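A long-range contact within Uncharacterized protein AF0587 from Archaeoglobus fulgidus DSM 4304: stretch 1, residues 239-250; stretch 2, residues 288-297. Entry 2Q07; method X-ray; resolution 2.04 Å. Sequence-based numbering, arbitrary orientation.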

# COMPACT_ATOMS: atom_id res chain seq x y z
N GLU A 239 -8.85 -18.54 -28.32
CA GLU A 239 -7.56 -17.86 -28.37
C GLU A 239 -7.72 -16.49 -27.72
O GLU A 239 -8.47 -15.66 -28.22
N VAL A 240 -7.03 -16.25 -26.61
CA VAL A 240 -7.15 -14.96 -25.94
C VAL A 240 -6.36 -13.87 -26.65
O VAL A 240 -5.19 -14.06 -26.99
N LYS A 241 -7.00 -12.73 -26.88
CA LYS A 241 -6.39 -11.60 -27.56
C LYS A 241 -6.92 -10.25 -27.07
O LYS A 241 -7.97 -9.78 -27.51
N GLY A 242 -6.20 -9.62 -26.14
CA GLY A 242 -6.61 -8.33 -25.64
C GLY A 242 -7.82 -8.28 -24.71
O GLY A 242 -7.71 -7.81 -23.59
N THR A 243 -8.96 -8.77 -25.18
CA THR A 243 -10.19 -8.72 -24.38
C THR A 243 -10.89 -10.06 -24.18
O THR A 243 -10.84 -10.94 -25.03
N ILE A 244 -11.56 -10.19 -23.03
CA ILE A 244 -12.33 -11.37 -22.68
C ILE A 244 -13.70 -10.87 -22.23
O ILE A 244 -13.82 -10.25 -21.16
N PHE A 245 -14.73 -11.10 -23.04
CA PHE A 245 -16.07 -10.63 -22.69
C PHE A 245 -16.71 -11.53 -21.65
O PHE A 245 -16.26 -12.66 -21.44
N ALA A 246 -17.76 -11.03 -21.01
CA ALA A 246 -18.45 -11.79 -19.97
C ALA A 246 -18.92 -13.15 -20.47
O ALA A 246 -18.84 -14.15 -19.75
N GLY A 247 -19.42 -13.19 -21.70
CA GLY A 247 -19.89 -14.43 -22.28
C GLY A 247 -18.83 -15.52 -22.37
O GLY A 247 -19.16 -16.70 -22.46
N GLY A 248 -17.56 -15.12 -22.34
CA GLY A 248 -16.47 -16.09 -22.42
C GLY A 248 -16.01 -16.62 -21.08
O GLY A 248 -15.15 -17.49 -21.00
N VAL A 249 -16.60 -16.08 -20.01
CA VAL A 249 -16.26 -16.47 -18.65
C VAL A 249 -17.16 -17.59 -18.13
O VAL A 249 -18.37 -17.43 -18.04
N LEU A 250 -16.56 -18.73 -17.79
CA LEU A 250 -17.33 -19.86 -17.28
C LEU A 250 -17.69 -19.60 -15.81
O LEU A 250 -18.87 -19.47 -15.46
N GLY A 288 -20.84 -7.17 -21.51
CA GLY A 288 -19.76 -6.21 -21.61
C GLY A 288 -18.39 -6.83 -21.45
O GLY A 288 -18.26 -8.05 -21.32
N ILE A 289 -17.36 -5.99 -21.45
CA ILE A 289 -15.98 -6.45 -21.30
C ILE A 289 -15.73 -6.93 -19.87
O ILE A 289 -15.89 -6.17 -18.92
N ALA A 290 -15.31 -8.18 -19.73
CA ALA A 290 -15.05 -8.76 -18.42
C ALA A 290 -13.63 -8.52 -17.93
O ALA A 290 -13.43 -8.16 -16.76
N ILE A 291 -12.65 -8.72 -18.81
CA ILE A 291 -11.25 -8.56 -18.43
C ILE A 291 -10.36 -7.96 -19.52
O ILE A 291 -10.45 -8.35 -20.68
N ASN A 292 -9.50 -7.03 -19.13
CA ASN A 292 -8.55 -6.45 -20.06
C ASN A 292 -7.28 -7.28 -19.85
O ASN A 292 -6.66 -7.22 -18.79
N VAL A 293 -6.93 -8.08 -20.85
CA VAL A 293 -5.77 -8.97 -20.76
C VAL A 293 -4.42 -8.27 -20.81
O VAL A 293 -4.17 -7.44 -21.69
N LYS A 294 -3.55 -8.60 -19.86
CA LYS A 294 -2.22 -8.03 -19.82
C LYS A 294 -1.23 -9.02 -20.43
O LYS A 294 -0.33 -8.63 -21.18
N ARG A 295 -1.40 -10.30 -20.13
CA ARG A 295 -0.49 -11.30 -20.66
C ARG A 295 -1.01 -12.71 -20.40
O ARG A 295 -1.94 -12.92 -19.62
N LYS A 296 -0.39 -13.69 -21.06
CA LYS A 296 -0.78 -15.07 -20.89
C LYS A 296 0.41 -16.01 -21.00
O LYS A 296 1.44 -15.66 -21.60
N PHE A 297 0.28 -17.19 -20.42
CA PHE A 297 1.35 -18.17 -20.44
C PHE A 297 0.86 -19.51 -21.02
O PHE A 297 -0.25 -19.96 -20.73

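The apolar centre of this contact is built from Val240, Ile244, Ile291 and Val293. Val293 points toward stretch 1 with chi1 t and loses more surface to the other stretch than any other residue here. Its CG2 lies 3.5 Å from Val240 CG1 and 3.8 Å from Ile244 CD1, so one methyl group meets two neighbours. Val240 also points toward its partner strand, again with chi1 t. Ile244 is m at chi1 and t at chi2, and its extended arm carries CD1 to Val293. Ile291 has the same rotamer. It pairs with Ile244 across the antiparallel bridge, and the two side chains lie on the same face of the sheet, with Ile244 CB 4.3 Å from Ile291 CB.

The backbone holds this pair in register. Ile244 N donates to Ile291 O at 3.2 Å, and Ile291 N donates to Ile244 O at 3.0 Å. Ile244 O also accepts from Ala290 N at 2.9 Å. One carbonyl thus serves two successive amides, as the beta bulge here allows. Ala290, at the bulge, points toward stretch 1. Its small CB reaches Val249 CG2 at 3.9 Å and Ala246 CB at 4.4 Å. Val249 points inward with chi1 t.

On the other face, Thr243 and Asn292 form a bridge pair, but their side chains are not in close contact. Thr243, m at chi1, instead places CG2 3.5 Å from Ile289 CG2. Ile289 is m at chi1 and t at chi2, and its CA-to-CB bond points sideways to stretch 1. Phe245, with chi1 m and chi2 90°, points away overall, yet its ring returns to the contact through CE2, 3.9 Å from Ile289 CG1. Gly288 O lies at the ring edge, near its plane. Gly288 O also accepts from Ala246 N at 3.0 Å and closes this end of the pairing.

The polar edge lies at the other end. Gly242 O accepts from Val293 N at 2.9 Å. A water donates to Gly242 O at 3.3 Å and to Val293 O at 2.7 Å, linking the two carbonyls. Lys296 points toward stretch 1, with chi1 p and the remaining angles t. Its long chain passes Val240, with CD 4.1 Å from Val240 CB, and its NZ donates to Val240 O at 2.7 Å. A second water accepts from Lys296 NZ at 2.9 Å and from Val240 N at 3.0 Å. The ammonium group therefore engages both polar backbone atoms of Val240, one directly and one through water.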

# COMPACT_ATOMS: atom_id res chain seq x y z
CB GLU A 239 -7.11 -17.67 -29.82
CG GLU A 239 -7.18 -18.92 -30.70
CD GLU A 239 -6.11 -19.95 -30.37
OE1 GLU A 239 -4.91 -19.61 -30.44
OE2 GLU A 239 -6.48 -21.11 -30.06
CB VAL A 240 -6.69 -15.04 -24.46
CG1 VAL A 240 -6.77 -13.67 -23.81
CG2 VAL A 240 -7.57 -16.04 -23.70
CB LYS A 241 -6.61 -11.70 -29.07
CG LYS A 241 -5.93 -12.90 -29.71
CD LYS A 241 -5.85 -12.78 -31.22
CE LYS A 241 -5.10 -13.97 -31.80
NZ LYS A 241 -4.84 -13.86 -33.27
CB THR A 243 -11.23 -7.76 -25.02
OG1 THR A 243 -10.65 -6.46 -25.19
CG2 THR A 243 -12.46 -7.65 -24.13
CB ILE A 244 -11.68 -12.17 -21.54
CG1 ILE A 244 -10.36 -12.77 -22.01
CG2 ILE A 244 -12.62 -13.29 -21.07
CD1 ILE A 244 -9.58 -13.46 -20.92
CB PHE A 245 -16.95 -10.55 -23.95
CG PHE A 245 -16.46 -9.57 -24.98
CD1 PHE A 245 -15.57 -9.97 -25.98
CD2 PHE A 245 -16.87 -8.24 -24.94
CE1 PHE A 245 -15.10 -9.06 -26.92
CE2 PHE A 245 -16.40 -7.32 -25.88
CZ PHE A 245 -15.52 -7.73 -26.88
CB ALA A 246 -19.62 -10.99 -19.43
CB VAL A 249 -16.41 -15.27 -17.69
CG1 VAL A 249 -16.08 -15.69 -16.27
CG2 VAL A 249 -15.52 -14.13 -18.15
CB LEU A 250 -16.51 -21.15 -17.40
CG LEU A 250 -16.22 -21.60 -18.83
CD1 LEU A 250 -15.10 -22.63 -18.86
CD2 LEU A 250 -17.49 -22.16 -19.45
CB ILE A 289 -14.97 -5.33 -21.63
CG1 ILE A 289 -15.10 -4.95 -23.11
CG2 ILE A 289 -13.56 -5.80 -21.32
CD1 ILE A 289 -14.20 -3.78 -23.53
CB ALA A 290 -15.35 -10.25 -18.45
CB ILE A 291 -10.61 -9.91 -18.06
CG1 ILE A 291 -11.44 -10.63 -16.99
CG2 ILE A 291 -9.18 -9.69 -17.59
CD1 ILE A 291 -10.92 -12.01 -16.65
CB ASN A 292 -8.32 -4.97 -19.73
CG ASN A 292 -9.55 -4.11 -19.97
OD1 ASN A 292 -9.96 -3.90 -21.11
ND2 ASN A 292 -10.17 -3.63 -18.89
CB VAL A 293 -5.82 -10.03 -21.90
CG1 VAL A 293 -4.64 -10.99 -21.78
CG2 VAL A 293 -7.13 -10.77 -21.84
CB LYS A 294 -1.79 -7.69 -18.39
CG LYS A 294 -2.40 -6.41 -17.83
CD LYS A 294 -1.58 -5.85 -16.66
CE LYS A 294 -1.97 -4.40 -16.35
NZ LYS A 294 -1.06 -3.71 -15.38
CB ARG A 295 0.90 -11.12 -20.03
CG ARG A 295 0.98 -11.51 -18.55
CD ARG A 295 2.27 -11.05 -17.87
NE ARG A 295 2.18 -9.67 -17.38
CZ ARG A 295 2.37 -8.59 -18.13
NH1 ARG A 295 2.68 -8.72 -19.42
NH2 ARG A 295 2.24 -7.38 -17.59
CB LYS A 296 -1.86 -15.45 -21.91
CG LYS A 296 -1.52 -15.09 -23.34
CD LYS A 296 -2.63 -15.54 -24.28
CE LYS A 296 -2.26 -15.31 -25.74
NZ LYS A 296 -3.25 -15.97 -26.64
CB PHE A 297 1.90 -18.36 -19.03
CG PHE A 297 1.94 -17.09 -18.21
CD1 PHE A 297 0.95 -16.82 -17.27
CD2 PHE A 297 2.94 -16.15 -18.43
CE1 PHE A 297 0.95 -15.62 -16.54
CE2 PHE A 297 2.95 -14.94 -17.70
CZ PHE A 297 1.95 -14.68 -16.76
O HOH W 1 -4.89 -18.34 -26.33
O HOH W 2 -5.44 -5.50 -23.13